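PDB 3LIU: putative cell adhesion protein from Parabacteroides distasonis, which probably serves as a fimbrillin subunit of the FimA/Mfa1 type in the adhesive pili of this gut bacterium. Local coordinates for residues Ser177-Ala181 and Thr307-Val311; Gly234-Tyr238 and Gly290-Glu296; Ile251-Lys257 and Ile373-Pro377. All blocks are in the same frame, centred on the assembly; numbering follows the deposited sequence.

Contact 1. Residues Ser177-Ala181 and Thr307-Val311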
loop_
_atom_site.group_PDB
_atom_site.type_symbol
_atom_site.label_atom_id
_atom_site.label_comp_id
_atom_site.label_asym_id
_atom_site.label_seq_id
_atom_site.Cartn_x
_atom_site.Cartn_y
_atom_site.Cartn_z
ATOM N N SER A 177 1.134 -3.359 3.514
ATOM C CA SER A 177 2.098 -3.346 4.599
ATOM C C SER A 177 3.118 -4.420 4.329
ATOM O O SER A 177 2.727 -5.550 4.024
ATOM C CB SER A 177 1.402 -3.661 5.913
ATOM O OG SER A 177 2.361 -3.961 6.927
ATOM N N ILE A 178 4.412 -4.084 4.384
ATOM C CA ILE A 178 5.451 -5.071 4.151
ATOM C C ILE A 178 6.360 -5.114 5.366
ATOM O O ILE A 178 6.842 -4.065 5.850
ATOM C CB ILE A 178 6.291 -4.785 2.855
ATOM C CG1 ILE A 178 5.404 -4.789 1.621
ATOM C CG2 ILE A 178 7.406 -5.821 2.675
ATOM C CD1 ILE A 178 6.121 -4.360 0.279
ATOM N N ALA A 179 6.604 -6.312 5.869
ATOM C CA ALA A 179 7.485 -6.492 7.038
ATOM C C ALA A 179 8.303 -7.762 6.931
ATOM O O ALA A 179 7.862 -8.746 6.327
ATOM C CB ALA A 179 6.684 -6.504 8.313
ATOM N N LEU A 180 9.510 -7.704 7.501
ATOM C CA LEU A 180 10.372 -8.836 7.689
ATOM C C LEU A 180 10.006 -9.482 9.025
ATOM O O LEU A 180 10.214 -8.889 10.102
ATOM C CB LEU A 180 11.861 -8.412 7.709
ATOM C CG LEU A 180 12.884 -9.543 7.888
ATOM C CD1 LEU A 180 13.036 -10.381 6.620
ATOM C CD2 LEU A 180 14.250 -9.022 8.381
ATOM N N ALA A 181 9.464 -10.690 8.935
ATOM C CA ALA A 181 8.994 -11.459 10.062
ATOM C C ALA A 181 10.153 -12.234 10.670
ATOM O O ALA A 181 10.182 -12.455 11.853
ATOM C CB ALA A 181 7.903 -12.413 9.606
ATOM N N THR A 307 8.661 -4.339 -6.489
ATOM C CA THR A 307 9.042 -3.889 -5.159
ATOM C C THR A 307 9.864 -4.966 -4.462
ATOM O O THR A 307 9.476 -6.148 -4.476
ATOM C CB THR A 307 7.794 -3.568 -4.346
ATOM O OG1 THR A 307 7.078 -2.541 -5.022
ATOM C CG2 THR A 307 8.106 -3.114 -2.946
ATOM N N LEU A 308 11.011 -4.544 -3.913
ATOM C CA LEU A 308 11.959 -5.448 -3.249
ATOM C C LEU A 308 11.988 -5.122 -1.782
ATOM O O LEU A 308 11.933 -3.938 -1.401
ATOM C CB LEU A 308 13.404 -5.277 -3.809
ATOM C CG LEU A 308 13.601 -5.349 -5.325
ATOM C CD1 LEU A 308 15.053 -5.115 -5.742
ATOM C CD2 LEU A 308 13.101 -6.665 -5.942
ATOM N N LEU A 309 12.110 -6.177 -0.974
ATOM C CA LEU A 309 12.602 -6.085 0.356
ATOM C C LEU A 309 14.031 -6.569 0.358
ATOM O O LEU A 309 14.342 -7.697 -0.074
ATOM C CB LEU A 309 11.731 -6.868 1.363
ATOM C CG LEU A 309 12.250 -6.738 2.814
ATOM C CD1 LEU A 309 11.139 -6.580 3.834
ATOM C CD2 LEU A 309 13.191 -7.878 3.202
ATOM N N ILE A 310 14.915 -5.708 0.848
ATOM C CA ILE A 310 16.337 -6.015 0.905
ATOM C C ILE A 310 16.841 -5.918 2.345
ATOM O O ILE A 310 16.573 -4.908 3.049
ATOM C CB ILE A 310 17.139 -5.036 -0.000
ATOM C CG1 ILE A 310 16.550 -5.008 -1.411
ATOM C CG2 ILE A 310 18.689 -5.427 -0.078
ATOM C CD1 ILE A 310 17.275 -4.037 -2.401
ATOM N N VAL A 311 17.522 -6.977 2.810
ATOM C CA VAL A 311 18.187 -6.976 4.110
ATOM C C VAL A 311 19.708 -6.920 3.977
ATOM O O VAL A 311 20.283 -7.388 2.979
ATOM C CB VAL A 311 17.764 -8.167 4.999
ATOM C CG1 VAL A 311 16.194 -8.301 5.006
ATOM C CG2 VAL A 311 18.396 -9.423 4.522
#
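Where two beta sheets pack face to face, the interface is made by side chains rather than backbone hydrogen bonds, and this beta sandwich, in a protein whose family belongs to the transthyretin clan, illustrates the rule. Strand 172-185 supplies residues Ser-177 to Ala-181 from one sheet, and strand 308-319, preceded by Thr-307, comes from the other. The short strand segments run in roughly the same direction, 8.9 Å apart at closest approach with a crossing angle of -31°, close to the twist expected of aligned sheet packing.

The apolar side chains interdigitate. Ile-178 and Leu-180 point from one side, Leu-309 and Val-311 from the other, and Leu-309 enters the gap between the first two: its CD1 lies 4.0 Å from Ile-178 CG2, and its CD2 4.2 Å from Leu-180 CD1. Leu-200 and Leu-364 extend this buried core.

No hydrogen bond crosses the interface; the polar groups find partners outside it. Ser-177 and Ala-179 pair through their backbones with strand 358-366. Thr-307 OG1 is bonded to Ser-207 O and Asn-287 ND2, while its methyl group CG2 packs 4.0 Å from Ile-178 CD1. At the Val-311 end, Leu-180 CD2 meets Val-311 CG1 at 4.0 Å.

Contact 2. Residues Gly234-Tyr238 and Gly290-Glu296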
loop_
_atom_site.group_PDB
_atom_site.type_symbol
_atom_site.label_atom_id
_atom_site.label_comp_id
_atom_site.label_asym_id
_atom_site.label_seq_id
_atom_site.Cartn_x
_atom_site.Cartn_y
_atom_site.Cartn_z
ATOM N N GLY A 234 7.538 7.872 -13.957
ATOM C CA GLY A 234 8.791 7.245 -14.283
ATOM C C GLY A 234 9.594 6.917 -13.070
ATOM O O GLY A 234 9.051 6.762 -11.971
ATOM N N TYR A 235 10.908 6.814 -13.256
ATOM C CA TYR A 235 11.768 6.342 -12.205
ATOM C C TYR A 235 11.686 7.183 -10.903
ATOM O O TYR A 235 11.778 6.640 -9.807
ATOM C CB TYR A 235 13.217 6.225 -12.676
ATOM C CG TYR A 235 13.509 5.066 -13.635
ATOM C CD1 TYR A 235 13.103 3.751 -13.346
ATOM C CD2 TYR A 235 14.221 5.263 -14.786
ATOM C CE1 TYR A 235 13.360 2.703 -14.224
ATOM C CE2 TYR A 235 14.494 4.191 -15.667
ATOM C CZ TYR A 235 14.058 2.920 -15.363
ATOM O OH TYR A 235 14.303 1.870 -16.191
ATOM N N LEU A 236 11.559 8.495 -11.007
ATOM C CA LEU A 236 11.524 9.326 -9.791
ATOM C C LEU A 236 10.246 9.030 -8.950
ATOM O O LEU A 236 10.186 9.370 -7.761
ATOM C CB LEU A 236 11.574 10.810 -10.142
ATOM C CG LEU A 236 12.894 11.329 -10.743
ATOM C CD1 LEU A 236 12.666 12.730 -11.244
ATOM C CD2 LEU A 236 14.035 11.297 -9.762
ATOM N N ASP A 237 9.259 8.392 -9.588
ATOM C CA ASP A 237 7.975 8.009 -8.963
ATOM C C ASP A 237 8.007 6.678 -8.255
ATOM O O ASP A 237 7.081 6.368 -7.517
ATOM C CB ASP A 237 6.870 8.004 -10.008
ATOM C CG ASP A 237 6.615 9.397 -10.581
ATOM O OD1 ASP A 237 6.139 10.243 -9.800
ATOM O OD2 ASP A 237 6.865 9.616 -11.781
ATOM N N TYR A 238 9.044 5.883 -8.519
ATOM C CA TYR A 238 9.453 4.806 -7.644
ATOM C C TYR A 238 10.187 5.392 -6.428
ATOM O O TYR A 238 10.972 6.321 -6.567
ATOM C CB TYR A 238 10.393 3.804 -8.360
ATOM C CG TYR A 238 9.730 2.857 -9.334
ATOM C CD1 TYR A 238 8.829 1.898 -8.884
ATOM C CD2 TYR A 238 10.047 2.862 -10.694
ATOM C CE1 TYR A 238 8.258 1.011 -9.735
ATOM C CE2 TYR A 238 9.461 1.969 -11.561
ATOM C CZ TYR A 238 8.555 1.033 -11.052
ATOM O OH TYR A 238 7.932 0.128 -11.850
ATOM N N GLY A 290 5.709 -3.548 -12.126
ATOM C CA GLY A 290 7.165 -3.343 -12.024
ATOM C C GLY A 290 7.806 -2.809 -13.300
ATOM O O GLY A 290 8.866 -3.256 -13.683
ATOM N N GLU A 291 7.160 -1.856 -13.961
ATOM C CA GLU A 291 7.672 -1.392 -15.266
ATOM C C GLU A 291 9.037 -0.727 -15.175
ATOM O O GLU A 291 9.334 -0.008 -14.217
ATOM C CB GLU A 291 6.706 -0.442 -15.972
ATOM C CG GLU A 291 5.323 -0.980 -16.200
ATOM C CD GLU A 291 4.369 -0.542 -15.071
ATOM O OE1 GLU A 291 4.774 -0.588 -13.896
ATOM O OE2 GLU A 291 3.252 -0.092 -15.382
ATOM N N VAL A 292 9.875 -1.000 -16.180
ATOM C CA VAL A 292 11.108 -0.234 -16.401
ATOM C C VAL A 292 10.984 0.520 -17.728
ATOM O O VAL A 292 10.093 0.262 -18.555
ATOM C CB VAL A 292 12.369 -1.112 -16.348
ATOM C CG1 VAL A 292 12.503 -1.772 -14.941
ATOM C CG2 VAL A 292 12.368 -2.151 -17.535
ATOM N N LYS A 293 11.866 1.472 -17.939
ATOM C CA LYS A 293 11.822 2.273 -19.162
ATOM C C LYS A 293 12.161 1.399 -20.349
ATOM O O LYS A 293 12.956 0.488 -20.219
ATOM C CB LYS A 293 12.869 3.361 -19.042
ATOM C CG LYS A 293 12.960 4.309 -20.199
ATOM C CD LYS A 293 14.283 5.087 -20.121
ATOM C CE LYS A 293 14.079 6.422 -19.474
ATOM N NZ LYS A 293 13.611 7.415 -20.479
ATOM N N SER A 294 11.574 1.653 -21.513
ATOM C CA SER A 294 11.896 0.845 -22.685
ATOM C C SER A 294 13.375 1.059 -23.053
ATOM O O SER A 294 13.914 2.166 -22.922
ATOM C CB SER A 294 11.011 1.222 -23.864
ATOM O OG SER A 294 11.374 2.523 -24.261
ATOM N N GLY A 295 14.033 -0.002 -23.477
ATOM C CA GLY A 295 15.415 0.110 -23.877
ATOM C C GLY A 295 16.460 0.028 -22.793
ATOM O O GLY A 295 17.629 0.349 -23.024
ATOM N N GLU A 296 16.064 -0.420 -21.609
ATOM C CA GLU A 296 17.017 -0.533 -20.484
ATOM C C GLU A 296 17.850 -1.814 -20.753
ATOM O O GLU A 296 17.323 -2.757 -21.323
ATOM C CB GLU A 296 16.185 -0.577 -19.183
ATOM C CG GLU A 296 16.797 -0.025 -17.951
ATOM C CD GLU A 296 17.050 1.470 -17.973
ATOM O OE1 GLU A 296 16.159 2.298 -17.632
ATOM O OE2 GLU A 296 18.188 1.808 -18.292
#
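Loops without regular structure can be held by side-chain hydroxyls, and here two tyrosines, Tyr-235 in a short 3-10 turn and Tyr-238 at the start of the following strand, secure a neighbouring loop beside the sheet that contains strand 193-213. The turn, residues 235-237, is steadied at its start by a 2.9 Å bond from Gly-234 N to Asp-237 OD2.

Along the partner loop, Gly-290 comes first. Its positive phi of 53° bends the chain past the hydroxyl of Tyr-238, whose OH sits 3.3 Å from Gly-290 C. The next carbonyl takes the hydrogen bond: Tyr-238 OH donates to Glu-291 O at 2.8 Å. The carboxylate of Glu-291 is committed to a salt bridge with Lys-209 and to the backbone of Phe-227. Val-292 brings its CB to 3.6 Å from Tyr-235 OH, so that the loop rests on the tip of the second tyrosine.

Lys-293 N then donates to Tyr-235 OH over 3.0 Å. A type II turn from Lys-293 to Glu-296, with Gly-295 at its third position (phi 84°), folds the chain back toward the same hydroxyl. While accepting from Lys-293 N, Tyr-235 OH also donates to Glu-296 OE1, a very short bond of 2.4 Å.

Contact 3. Residues Ile251-Lys257 and Ile373-Pro377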
loop_
_atom_site.group_PDB
_atom_site.type_symbol
_atom_site.label_atom_id
_atom_site.label_comp_id
_atom_site.label_asym_id
_atom_site.label_seq_id
_atom_site.Cartn_x
_atom_site.Cartn_y
_atom_site.Cartn_z
ATOM N N ILE A 251 26.676 1.823 -8.125
ATOM C CA ILE A 251 25.971 0.765 -7.455
ATOM C C ILE A 251 24.538 1.129 -7.061
ATOM O O ILE A 251 23.873 0.322 -6.395
ATOM C CB ILE A 251 26.801 0.215 -6.291
ATOM C CG1 ILE A 251 26.913 1.205 -5.157
ATOM C CG2 ILE A 251 28.229 -0.178 -6.785
ATOM C CD1 ILE A 251 27.422 0.549 -3.868
ATOM N N ASP A 252 24.051 2.312 -7.472
ATOM C CA ASP A 252 22.656 2.710 -7.182
ATOM C C ASP A 252 21.621 2.068 -8.100
ATOM O O ASP A 252 20.421 2.257 -7.912
ATOM C CB ASP A 252 22.468 4.241 -7.200
ATOM C CG ASP A 252 21.196 4.671 -6.474
ATOM O OD1 ASP A 252 21.044 4.249 -5.313
ATOM O OD2 ASP A 252 20.355 5.419 -7.054
ATOM N N GLU A 253 22.117 1.328 -9.076
ATOM C CA GLU A 253 21.325 0.632 -10.071
ATOM C C GLU A 253 22.001 -0.736 -10.225
ATOM O O GLU A 253 23.194 -0.881 -9.890
ATOM C CB GLU A 253 21.366 1.436 -11.378
ATOM C CG GLU A 253 20.338 1.076 -12.437
ATOM C CD GLU A 253 20.065 2.222 -13.404
ATOM O OE1 GLU A 253 20.694 3.282 -13.228
ATOM O OE2 GLU A 253 19.218 2.068 -14.318
ATOM N N GLY A 254 21.264 -1.720 -10.733
ATOM C CA GLY A 254 21.810 -3.019 -11.105
ATOM C C GLY A 254 20.784 -3.873 -11.836
ATOM O O GLY A 254 19.735 -3.387 -12.247
ATOM N N SER A 255 21.051 -5.161 -11.996
ATOM C CA SER A 255 20.047 -6.062 -12.635
ATOM C C SER A 255 18.715 -6.131 -11.839
ATOM O O SER A 255 17.648 -6.365 -12.403
ATOM C CB SER A 255 20.627 -7.471 -12.849
ATOM O OG SER A 255 20.859 -8.121 -11.609
ATOM N N TYR A 256 18.773 -5.853 -10.548
ATOM C CA TYR A 256 17.617 -5.943 -9.700
ATOM C C TYR A 256 16.754 -4.661 -9.595
ATOM O O TYR A 256 15.623 -4.716 -9.122
ATOM C CB TYR A 256 18.072 -6.352 -8.310
ATOM C CG TYR A 256 18.560 -7.788 -8.130
ATOM C CD1 TYR A 256 18.388 -8.753 -9.108
ATOM C CD2 TYR A 256 19.126 -8.187 -6.917
ATOM C CE1 TYR A 256 18.776 -10.071 -8.892
ATOM C CE2 TYR A 256 19.534 -9.508 -6.698
ATOM C CZ TYR A 256 19.337 -10.439 -7.672
ATOM O OH TYR A 256 19.713 -11.746 -7.473
ATOM N N LYS A 257 17.287 -3.512 -10.011
ATOM C CA LYS A 257 16.693 -2.225 -9.673
ATOM C C LYS A 257 17.218 -1.209 -10.663
ATOM O O LYS A 257 18.450 -0.959 -10.710
ATOM C CB LYS A 257 17.080 -1.842 -8.234
ATOM C CG LYS A 257 16.570 -0.528 -7.696
ATOM C CD LYS A 257 17.390 0.676 -8.084
ATOM C CE LYS A 257 17.071 1.883 -7.209
ATOM N NZ LYS A 257 17.948 3.082 -7.562
ATOM N N ILE A 373 26.889 -5.627 -2.749
ATOM C CA ILE A 373 26.130 -4.534 -3.341
ATOM C C ILE A 373 24.622 -4.910 -3.395
ATOM O O ILE A 373 24.257 -6.110 -3.428
ATOM C CB ILE A 373 26.751 -4.080 -4.688
ATOM C CG1 ILE A 373 26.623 -5.172 -5.772
ATOM C CG2 ILE A 373 28.311 -3.715 -4.504
ATOM C CD1 ILE A 373 27.169 -4.744 -7.142
ATOM N N PRO A 374 23.743 -3.897 -3.309
ATOM C CA PRO A 374 22.337 -4.197 -3.111
ATOM C C PRO A 374 21.581 -4.674 -4.324
ATOM O O PRO A 374 20.641 -5.448 -4.179
ATOM C CB PRO A 374 21.764 -2.862 -2.611
ATOM C CG PRO A 374 22.714 -1.806 -3.181
ATOM C CD PRO A 374 24.042 -2.470 -3.051
ATOM N N TYR A 375 21.952 -4.247 -5.519
ATOM C CA TYR A 375 21.073 -4.464 -6.670
ATOM C C TYR A 375 21.614 -5.433 -7.695
ATOM O O TYR A 375 21.128 -5.486 -8.818
ATOM C CB TYR A 375 20.772 -3.129 -7.316
ATOM C CG TYR A 375 20.142 -2.127 -6.364
ATOM C CD1 TYR A 375 19.155 -2.516 -5.460
ATOM C CD2 TYR A 375 20.530 -0.800 -6.366
ATOM C CE1 TYR A 375 18.552 -1.614 -4.613
ATOM C CE2 TYR A 375 19.935 0.121 -5.509
ATOM C CZ TYR A 375 18.933 -0.289 -4.646
ATOM O OH TYR A 375 18.320 0.604 -3.810
ATOM N N ASP A 376 22.627 -6.190 -7.315
ATOM C CA ASP A 376 23.083 -7.361 -8.106
ATOM C C ASP A 376 23.555 -8.449 -7.151
ATOM O O ASP A 376 24.025 -8.142 -6.056
ATOM C CB ASP A 376 24.258 -7.005 -9.014
ATOM C CG ASP A 376 23.826 -6.316 -10.287
ATOM O OD1 ASP A 376 23.047 -6.883 -11.073
ATOM O OD2 ASP A 376 24.253 -5.178 -10.494
ATOM N N PRO A 377 23.426 -9.730 -7.544
ATOM C CA PRO A 377 23.940 -10.800 -6.684
ATOM C C PRO A 377 25.416 -11.040 -6.997
ATOM O O PRO A 377 25.903 -10.574 -8.014
ATOM C CB PRO A 377 23.111 -12.014 -7.128
ATOM C CG PRO A 377 22.921 -11.763 -8.602
ATOM C CD PRO A 377 22.651 -10.275 -8.669
HETATM O O HOH W 1 24.122 -2.468 -6.300
HETATM O O HOH W 2 18.776 3.221 -4.315
HETATM O O HOH W 3 24.850 -2.800 -9.002
#
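A loop can be fitted to another much as a casting is to its mould. Residues 251-257 curl around the ring of Tyr-375, the most deeply engaged side chain of the pair. The carbonyls Ile-251 O and Asp-252 O approach the ring obliquely, 3.5 Å from Tyr-375 CD2 and 3.3 Å from Tyr-375 CE2, while Lys-257 closes one face in a CH-pi contact, its CB 3.7 Å from the ring centroid. Gly-254 is the flat spot of the mould: a CB there would collide with Tyr-375 O and Asp-376 OD2, whereas its bare CA can lie 3.4 Å from Tyr-375 O.

The contact sits on the outside of the sandwich. Segment 373-377, from the connection between strands 358-366 and 383-391 of one sheet, reaches across to the other sheet, where Tyr-375 packs on Phe-204 and Ala-206.

Past the glycine, the type I turn 254-257 presents the amides of Ser-255 and Tyr-256 to the partner: Tyr-256 N donates to Tyr-375 O at 2.9 Å, and Asp-376 OD1 accepts from both Ser-255 N (2.8 Å) and Ser-255 OG (2.6 Å). The ring of Tyr-256 has Asp-376 CA over one face and Pro-377 beside it, with Tyr-256 CZ 3.5 Å from Pro-377 CD. Remaining gaps hold water; one molecule accepts from Tyr-375 N at 2.9 Å and donates to Ile-251 O at 2.8 Å.

All three contacts involve the sheet containing strands 193-213 and 308-319 or the loops beside it. Contact 1 lies in the sandwich interior; 16 Å away between centres, contact 3 lies against the outer side of strand 308-319, where Ile-310 CD1 meets Tyr-375 CE1 and Leu-308 CD1 meets Tyr-256 O, both at 3.5 Å. Contact 2 does not touch contact 1 (nearest atoms about 6 Å), yet Asn-287 bonds to both Gly-290 and Thr-307. Contacts 2 and 3, with centres 15 Å apart, meet where Glu-296 OE2 and, in the conformer given, Glu-253 OE2, bonded to Gly-259 N, lie 4.1 Å apart as like charges. In sequence, contact 2 is nested within the loop closed by contact 1, whereas contact 3 crosses both.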